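Local coordinates for conserved hypothetical protein (Sulfolobus solfataricus, PDB 2GF6) that binds coenzyme A and, as a hotdog-fold member of the 4-hydroxybenzoyl-CoA thioesterase family, probably hydrolyses acyl-CoA thioesters, at residues V12-Y16 against P70-G74; S63-R69 against E102-Y108. The contacts are given in a common frame with arbitrary orientation. Residue numbers count along the deposited sequence, not the author numbering.

Interaction 1: residues V12-Y16 against P70-G74; sequences VVRIY and PVKLG. With COA (coenzyme A), chain F.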
loop_
_atom_site.group_PDB
_atom_site.type_symbol
_atom_site.label_atom_id
_atom_site.label_comp_id
_atom_site.label_asym_id
_atom_site.label_seq_id
_atom_site.Cartn_x
_atom_site.Cartn_y
_atom_site.Cartn_z
ATOM N N VAL A 12 8.592 -12.178 -7.462
ATOM C CA VAL A 12 9.274 -11.246 -8.370
ATOM C C VAL A 12 8.907 -9.821 -7.939
ATOM O O VAL A 12 7.755 -9.564 -7.537
ATOM C CB VAL A 12 8.890 -11.540 -9.861
ATOM C CG1 VAL A 12 7.399 -11.313 -10.101
ATOM C CG2 VAL A 12 9.715 -10.720 -10.831
ATOM N N VAL A 13 9.894 -8.927 -7.964
ATOM C CA VAL A 13 9.675 -7.548 -7.552
ATOM C C VAL A 13 8.925 -6.778 -8.631
ATOM O O VAL A 13 9.323 -6.765 -9.790
ATOM C CB VAL A 13 11.007 -6.812 -7.187
ATOM C CG1 VAL A 13 10.738 -5.374 -6.691
ATOM C CG2 VAL A 13 11.761 -7.567 -6.081
ATOM N N ARG A 14 7.835 -6.137 -8.209
ATOM C CA ARG A 14 6.849 -5.515 -9.088
ATOM C C ARG A 14 6.891 -3.992 -8.896
ATOM O O ARG A 14 7.489 -3.472 -7.952
ATOM C CB ARG A 14 5.449 -6.050 -8.779
ATOM C CG ARG A 14 4.857 -6.949 -9.829
ATOM C CD ARG A 14 5.376 -8.357 -9.775
ATOM N NE ARG A 14 4.572 -9.267 -10.606
ATOM C CZ ARG A 14 4.152 -10.477 -10.225
ATOM N NH1 ARG A 14 4.464 -10.972 -9.017
ATOM N NH2 ARG A 14 3.417 -11.199 -11.053
ATOM N N ILE A 15 6.263 -3.262 -9.801
ATOM C CA ILE A 15 6.273 -1.792 -9.700
ATOM C C ILE A 15 5.645 -1.301 -8.403
ATOM O O ILE A 15 6.082 -0.317 -7.794
ATOM C CB ILE A 15 5.560 -1.138 -10.932
ATOM C CG1 ILE A 15 5.774 0.369 -10.917
ATOM C CG2 ILE A 15 4.040 -1.546 -11.021
ATOM C CD1 ILE A 15 7.223 0.769 -10.914
ATOM N N TYR A 16 4.606 -1.987 -7.968
ATOM C CA TYR A 16 3.967 -1.613 -6.732
ATOM C C TYR A 16 4.804 -2.054 -5.507
ATOM O O TYR A 16 4.437 -1.770 -4.359
ATOM C CB TYR A 16 2.529 -2.162 -6.669
ATOM C CG TYR A 16 2.388 -3.632 -7.008
ATOM C CD1 TYR A 16 2.728 -4.612 -6.080
ATOM C CD2 TYR A 16 1.869 -4.047 -8.228
ATOM C CE1 TYR A 16 2.616 -5.954 -6.372
ATOM C CE2 TYR A 16 1.760 -5.422 -8.536
ATOM C CZ TYR A 16 2.137 -6.365 -7.587
ATOM O OH TYR A 16 2.032 -7.734 -7.838
ATOM N N PRO A 70 19.810 -4.329 -1.566
ATOM C CA PRO A 70 18.560 -3.883 -2.123
ATOM C C PRO A 70 18.039 -4.891 -3.135
ATOM O O PRO A 70 18.819 -5.639 -3.721
ATOM C CB PRO A 70 18.947 -2.599 -2.839
ATOM C CG PRO A 70 20.353 -2.911 -3.355
ATOM C CD PRO A 70 20.969 -3.698 -2.238
ATOM N N VAL A 71 16.726 -4.896 -3.343
ATOM C CA VAL A 71 16.137 -5.589 -4.479
ATOM C C VAL A 71 15.342 -4.587 -5.334
ATOM O O VAL A 71 14.758 -3.617 -4.829
ATOM C CB VAL A 71 15.267 -6.842 -4.050
ATOM C CG1 VAL A 71 16.159 -7.887 -3.417
ATOM C CG2 VAL A 71 14.164 -6.490 -3.098
ATOM N N LYS A 72 15.297 -4.868 -6.621
ATOM C CA LYS A 72 14.824 -3.931 -7.612
ATOM C C LYS A 72 13.716 -4.493 -8.457
ATOM O O LYS A 72 13.415 -5.688 -8.428
ATOM C CB LYS A 72 15.988 -3.535 -8.528
ATOM C CG LYS A 72 17.161 -2.958 -7.747
ATOM C CD LYS A 72 18.346 -2.629 -8.624
ATOM C CE LYS A 72 17.987 -1.533 -9.619
ATOM N NZ LYS A 72 19.106 -0.595 -9.893
ATOM N N LEU A 73 13.136 -3.609 -9.256
ATOM C CA LEU A 73 12.008 -3.975 -10.079
ATOM C C LEU A 73 12.431 -5.084 -11.028
ATOM O O LEU A 73 13.405 -4.943 -11.758
ATOM C CB LEU A 73 11.531 -2.751 -10.843
ATOM C CG LEU A 73 10.386 -2.897 -11.828
ATOM C CD1 LEU A 73 9.096 -3.217 -11.153
ATOM C CD2 LEU A 73 10.302 -1.562 -12.622
ATOM N N GLY A 74 11.707 -6.202 -11.014
ATOM C CA GLY A 74 12.029 -7.303 -11.927
ATOM C C GLY A 74 12.839 -8.430 -11.300
ATOM O O GLY A 74 12.818 -9.555 -11.803
HETATM N N1A COA F . 22.881 -1.343 12.659
HETATM C C2A COA F . 23.896 -0.493 13.073
HETATM N N3A COA F . 24.866 -0.077 12.180
HETATM C C4A COA F . 24.835 -0.505 10.901
HETATM C C5A COA F . 23.836 -1.363 10.462
HETATM C C6A COA F . 22.851 -1.782 11.343
HETATM N N6A COA F . 21.886 -2.586 10.905
HETATM N N7A COA F . 24.052 -1.630 9.159
HETATM C C8A COA F . 25.151 -0.964 8.763
HETATM N N9A COA F . 25.651 -0.267 9.833
HETATM C C1B COA F . 26.915 0.503 9.889
HETATM C C2B COA F . 28.112 -0.314 9.417
HETATM O O2B COA F . 28.753 -0.982 10.468
HETATM C C3B COA F . 28.984 0.750 8.804
HETATM O O3B COA F . 29.688 1.427 9.807
HETATM P P3B COA F . 31.291 1.435 9.736
HETATM O O7A COA F . 31.783 2.184 10.952
HETATM O O8A COA F . 31.743 2.123 8.445
HETATM O O9A COA F . 31.735 -0.015 9.820
HETATM C C4B COA F . 27.998 1.716 8.193
HETATM O O4B COA F . 26.868 1.645 9.045
HETATM C C5B COA F . 27.616 1.316 6.775
HETATM O O5B COA F . 27.557 -0.086 6.631
HETATM P P1A COA F . 28.254 -0.794 5.364
HETATM O O1A COA F . 27.843 -2.249 5.276
HETATM O O2A COA F . 29.753 -0.675 5.438
HETATM O O3A COA F . 27.589 0.009 4.125
HETATM P P2A COA F . 27.853 -0.317 2.560
HETATM O O4A COA F . 28.408 -1.702 2.387
HETATM O O5A COA F . 28.728 0.781 1.971
HETATM O O6A COA F . 26.410 -0.252 1.871
HETATM C CBP COA F . 24.162 -0.758 1.646
HETATM C CCP COA F . 25.243 -0.379 2.637
HETATM C CDP COA F . 24.690 -1.813 0.661
HETATM C CEP COA F . 23.779 0.517 0.894
HETATM C CAP COA F . 23.022 -1.400 2.430
HETATM O OAP COA F . 23.443 -2.639 2.945
HETATM C C9P COA F . 21.799 -1.642 1.595
HETATM O O9P COA F . 21.727 -1.296 0.249
HETATM N N8P COA F . 20.793 -2.184 2.233
HETATM C C7P COA F . 19.558 -2.447 1.548
HETATM C C6P COA F . 18.677 -1.231 1.664
HETATM C C5P COA F . 17.273 -1.656 1.379
HETATM O O5P COA F . 16.986 -2.226 0.319
HETATM N N4P COA F . 16.442 -1.407 2.363
HETATM C C3P COA F . 15.287 -0.588 2.197
HETATM C C2P COA F . 14.083 -1.462 1.961
HETATM S S1P COA F . 12.899 -1.470 3.314
#
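Two loops meet here at the end of the sheet, where the strands give way to loops, in a small, partly buried packing contact tied by one backbone hydrogen bond. Residues 12-16 lead out of strand 8-12 toward helix 26-45, while residues 70-74 join strand 56-67 to strand 76-85. The touching parts run at 86° to each other, so they cross rather than pair along their length. At the crossing, Gly74 N donates to Val13 O over 2.7 Å, with an angle of 158° at the hydrogen. Gly74 takes phi/psi of 99/-22, where a CB would press on the preceding carbonyl oxygen, so the turn itself calls for glycine. Val13 points at the opposing loop: its CB lies only 2.9 Å from Lys72 O, and its CG2 packs 4.0 Å from CG2 of Val71. Both valines also rest on Leu77 of strand 76-85. The methyl CD1 of Leu73 reaches the start of the 3-10 segment, 3.1 Å from Ile15 N and 4.1 Å from Ile15 CB. Beyond the loops, Arg14 forms a salt bridge with Glu38 of the second subunit, and Leu73 packs on Ile51 of that chain. In this hotdog fold the contact joins the connection from strand 8-12 to helix 26-45 with the loop between strands 56-67 and 76-85, whose first residue, Pro70, lines the coenzyme A pocket, its CA 3.3 Å from coenzyme A O5P.

Interaction 2: residues S63-R69 against E102-Y108; sequences SHAIYHR and ELTTEGY. With COA (coenzyme A), chain F.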
loop_
_atom_site.group_PDB
_atom_site.type_symbol
_atom_site.label_atom_id
_atom_site.label_comp_id
_atom_site.label_asym_id
_atom_site.label_seq_id
_atom_site.Cartn_x
_atom_site.Cartn_y
_atom_site.Cartn_z
ATOM N N SER A 63 8.058 -7.593 14.862
ATOM C CA SER A 63 8.710 -7.796 13.570
ATOM C C SER A 63 10.126 -7.273 13.593
ATOM O O SER A 63 10.422 -6.324 14.269
ATOM C CB SER A 63 7.923 -7.166 12.407
ATOM O OG SER A 63 7.619 -5.796 12.653
ATOM N N HIS A 64 10.993 -7.949 12.857
ATOM C CA HIS A 64 12.357 -7.560 12.729
ATOM C C HIS A 64 12.909 -7.924 11.364
ATOM O O HIS A 64 12.638 -9.012 10.869
ATOM C CB HIS A 64 13.182 -8.266 13.777
ATOM C CG HIS A 64 14.605 -7.816 13.798
ATOM N ND1 HIS A 64 15.644 -8.632 13.412
ATOM C CD2 HIS A 64 15.149 -6.606 14.057
ATOM C CE1 HIS A 64 16.779 -7.964 13.511
ATOM N NE2 HIS A 64 16.506 -6.725 13.875
ATOM N N ALA A 65 13.715 -7.028 10.790
ATOM C CA ALA A 65 14.426 -7.286 9.533
ATOM C C ALA A 65 15.764 -6.524 9.432
ATOM O O ALA A 65 15.907 -5.433 9.961
ATOM C CB ALA A 65 13.529 -6.948 8.299
ATOM N N ILE A 66 16.711 -7.139 8.742
ATOM C CA ILE A 66 17.985 -6.547 8.353
ATOM C C ILE A 66 18.059 -6.627 6.816
ATOM O O ILE A 66 17.851 -7.686 6.229
ATOM C CB ILE A 66 19.177 -7.308 8.984
ATOM C CG1 ILE A 66 19.183 -7.130 10.502
ATOM C CG2 ILE A 66 20.528 -6.820 8.434
ATOM C CD1 ILE A 66 20.028 -8.212 11.256
ATOM N N TYR A 67 18.368 -5.499 6.179
ATOM C CA TYR A 67 18.360 -5.377 4.741
ATOM C C TYR A 67 19.794 -5.227 4.278
ATOM O O TYR A 67 20.347 -4.133 4.317
ATOM C CB TYR A 67 17.536 -4.164 4.334
ATOM C CG TYR A 67 16.170 -4.124 4.982
ATOM C CD1 TYR A 67 15.986 -3.538 6.220
ATOM C CD2 TYR A 67 15.062 -4.671 4.353
ATOM C CE1 TYR A 67 14.738 -3.496 6.826
ATOM C CE2 TYR A 67 13.779 -4.645 4.964
ATOM C CZ TYR A 67 13.627 -4.042 6.187
ATOM O OH TYR A 67 12.384 -3.997 6.808
ATOM N N HIS A 68 20.404 -6.337 3.869
ATOM C CA HIS A 68 21.812 -6.349 3.503
ATOM C C HIS A 68 21.996 -5.771 2.129
ATOM O O HIS A 68 23.018 -5.138 1.826
ATOM C CB HIS A 68 22.355 -7.780 3.471
ATOM C CG HIS A 68 22.408 -8.450 4.800
ATOM N ND1 HIS A 68 23.373 -8.156 5.737
ATOM C CD2 HIS A 68 21.660 -9.450 5.326
ATOM C CE1 HIS A 68 23.198 -8.924 6.798
ATOM N NE2 HIS A 68 22.166 -9.719 6.573
ATOM N N ARG A 69 21.051 -6.074 1.254
ATOM C CA ARG A 69 21.181 -5.667 -0.123
ATOM C C ARG A 69 19.830 -5.266 -0.616
ATOM O O ARG A 69 18.813 -5.821 -0.164
ATOM C CB ARG A 69 21.697 -6.816 -0.973
ATOM C CG ARG A 69 23.148 -7.181 -0.736
ATOM C CD ARG A 69 23.490 -8.441 -1.526
ATOM N NE ARG A 69 24.434 -9.295 -0.801
ATOM C CZ ARG A 69 25.601 -9.748 -1.269
ATOM N NH1 ARG A 69 26.021 -9.464 -2.501
ATOM N NH2 ARG A 69 26.364 -10.511 -0.484
ATOM N N GLU A 102 22.191 -15.129 -3.588
ATOM C CA GLU A 102 22.899 -14.359 -2.546
ATOM C C GLU A 102 21.916 -13.744 -1.530
ATOM O O GLU A 102 20.804 -13.321 -1.900
ATOM C CB GLU A 102 23.766 -13.276 -3.198
ATOM C CG GLU A 102 24.975 -13.826 -3.970
ATOM C CD GLU A 102 26.131 -14.327 -3.061
ATOM O OE1 GLU A 102 26.108 -14.029 -1.840
ATOM O OE2 GLU A 102 27.066 -15.010 -3.562
ATOM N N LEU A 103 22.323 -13.692 -0.258
ATOM C CA LEU A 103 21.452 -13.217 0.826
ATOM C C LEU A 103 21.277 -11.731 0.717
ATOM O O LEU A 103 22.257 -11.007 0.708
ATOM C CB LEU A 103 22.052 -13.527 2.188
ATOM C CG LEU A 103 21.308 -13.042 3.426
ATOM C CD1 LEU A 103 20.075 -13.904 3.712
ATOM C CD2 LEU A 103 22.231 -13.051 4.608
ATOM N N THR A 104 20.028 -11.288 0.620
ATOM C CA THR A 104 19.693 -9.887 0.559
ATOM C C THR A 104 19.051 -9.391 1.829
ATOM O O THR A 104 19.248 -8.242 2.183
ATOM C CB THR A 104 18.698 -9.547 -0.580
ATOM O OG1 THR A 104 17.427 -10.181 -0.316
ATOM C CG2 THR A 104 19.273 -9.930 -1.947
ATOM N N THR A 105 18.312 -10.249 2.519
ATOM C CA THR A 105 17.476 -9.817 3.622
ATOM C C THR A 105 17.301 -10.960 4.584
ATOM O O THR A 105 17.219 -12.103 4.154
ATOM C CB THR A 105 16.071 -9.464 3.110
ATOM O OG1 THR A 105 16.138 -8.950 1.762
ATOM C CG2 THR A 105 15.321 -8.510 4.064
ATOM N N GLU A 106 17.230 -10.660 5.882
ATOM C CA GLU A 106 16.797 -11.646 6.890
ATOM C C GLU A 106 15.934 -11.023 7.993
ATOM O O GLU A 106 16.050 -9.839 8.291
ATOM C CB GLU A 106 17.999 -12.339 7.511
ATOM C CG GLU A 106 19.023 -11.398 8.093
ATOM C CD GLU A 106 20.239 -12.141 8.558
ATOM O OE1 GLU A 106 20.059 -13.110 9.333
ATOM O OE2 GLU A 106 21.358 -11.769 8.151
ATOM N N GLY A 107 15.073 -11.821 8.610
ATOM C CA GLY A 107 14.174 -11.286 9.619
ATOM C C GLY A 107 13.298 -12.305 10.280
ATOM O O GLY A 107 13.508 -13.494 10.127
ATOM N N TYR A 108 12.313 -11.822 11.033
ATOM C CA TYR A 108 11.307 -12.694 11.590
ATOM C C TYR A 108 10.085 -11.879 11.872
ATOM O O TYR A 108 10.164 -10.670 12.004
ATOM C CB TYR A 108 11.810 -13.358 12.875
ATOM C CG TYR A 108 12.125 -12.418 14.019
ATOM C CD1 TYR A 108 11.095 -11.819 14.786
ATOM C CD2 TYR A 108 13.449 -12.115 14.357
ATOM C CE1 TYR A 108 11.399 -10.946 15.845
ATOM C CE2 TYR A 108 13.748 -11.245 15.405
ATOM C CZ TYR A 108 12.723 -10.672 16.135
ATOM O OH TYR A 108 13.038 -9.833 17.132
HETATM N N1A COA F . 22.881 -1.343 12.659
HETATM C C2A COA F . 23.896 -0.493 13.073
HETATM N N3A COA F . 24.866 -0.077 12.180
HETATM C C4A COA F . 24.835 -0.505 10.901
HETATM C C5A COA F . 23.836 -1.363 10.462
HETATM C C6A COA F . 22.851 -1.782 11.343
HETATM N N6A COA F . 21.886 -2.586 10.905
HETATM N N7A COA F . 24.052 -1.630 9.159
HETATM C C8A COA F . 25.151 -0.964 8.763
HETATM N N9A COA F . 25.651 -0.267 9.833
HETATM C C1B COA F . 26.915 0.503 9.889
HETATM C C2B COA F . 28.112 -0.314 9.417
HETATM O O2B COA F . 28.753 -0.982 10.468
HETATM C C3B COA F . 28.984 0.750 8.804
HETATM O O3B COA F . 29.688 1.427 9.807
HETATM P P3B COA F . 31.291 1.435 9.736
HETATM O O7A COA F . 31.783 2.184 10.952
HETATM O O8A COA F . 31.743 2.123 8.445
HETATM O O9A COA F . 31.735 -0.015 9.820
HETATM C C4B COA F . 27.998 1.716 8.193
HETATM O O4B COA F . 26.868 1.645 9.045
HETATM C C5B COA F . 27.616 1.316 6.775
HETATM O O5B COA F . 27.557 -0.086 6.631
HETATM P P1A COA F . 28.254 -0.794 5.364
HETATM O O1A COA F . 27.843 -2.249 5.276
HETATM O O2A COA F . 29.753 -0.675 5.438
HETATM O O3A COA F . 27.589 0.009 4.125
HETATM P P2A COA F . 27.853 -0.317 2.560
HETATM O O4A COA F . 28.408 -1.702 2.387
HETATM O O5A COA F . 28.728 0.781 1.971
HETATM O O6A COA F . 26.410 -0.252 1.871
HETATM C CBP COA F . 24.162 -0.758 1.646
HETATM C CCP COA F . 25.243 -0.379 2.637
HETATM C CDP COA F . 24.690 -1.813 0.661
HETATM C CEP COA F . 23.779 0.517 0.894
HETATM C CAP COA F . 23.022 -1.400 2.430
HETATM O OAP COA F . 23.443 -2.639 2.945
HETATM C C9P COA F . 21.799 -1.642 1.595
HETATM O O9P COA F . 21.727 -1.296 0.249
HETATM N N8P COA F . 20.793 -2.184 2.233
HETATM C C7P COA F . 19.558 -2.447 1.548
HETATM C C6P COA F . 18.677 -1.231 1.664
HETATM C C5P COA F . 17.273 -1.656 1.379
HETATM O O5P COA F . 16.986 -2.226 0.319
HETATM N N4P COA F . 16.442 -1.407 2.363
HETATM C C3P COA F . 15.287 -0.588 2.197
HETATM C C2P COA F . 14.083 -1.462 1.961
HETATM S S1P COA F . 12.899 -1.470 3.314
HETATM O O HOH W 1 16.864 -6.344 1.361
#
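Strands 63-67 and 102-108 run antiparallel, at 168° with axes approaching to 4.6 Å. His64-Tyr108 and Ile66-Glu106 are hydrogen-bonded pairs, each with two N-H···O bonds: His64 N to Tyr108 O (3.0 Å), Tyr108 N to His64 O (2.8 Å), Ile66 N to Glu106 O (2.8 Å) and Glu106 N to Ile66 O (3.1 Å). Between them, Gly107 comes within 4.0 Å of Ala65, CA to CA; a CB on Gly107 would clash with His64 O. The ladder then meets a classic beta bulge, Thr104 and Thr105 both facing Val97 of the neighbouring strand 90-99. Thr104 O accepts from both His68 N (2.8 Å) and Arg69 N (3.0 Å). In this hotdog sheet, residues 63-66 also pair with a strand of the fourth subunit, continuing the sheet across the interface. Among the side chains, His64 CB sits over the Tyr108 ring in a CH-pi contact, 3.6 Å from its centroid, while His68 NE2 donates to Glu106 OE2 at 2.7 Å. Where the strand ends, the backbone turns to the ligand: coenzyme A N8P donates to Tyr67 O (2.9 Å) and OAP to His68 O (2.8 Å), while its sulphur S1P lies over one face of the Tyr67 ring.

How the interactions relate
The four segments alternate along the chain, in the order 12-16, 63-69, 70-74, 102-108, so the two contacts interlock. Residue 69 passes directly into residue 70: the strand paired in interaction 2 ends at Tyr67 and leads through His68 and Arg69 into the loop that interaction 1 packs against the segment that follows strand 8-12. Their centres are 16 Å apart, yet they touch where Val71 CG1 meets Thr104 CG2 at 4.0 Å. Both also reach the same coenzyme A, whose site is completed by Glu62, Trp119 and Ser121 of the fourth subunit. The pair illustrates a general principle: a ligand site can form where a regular sheet gives way to a loop at a subunit interface.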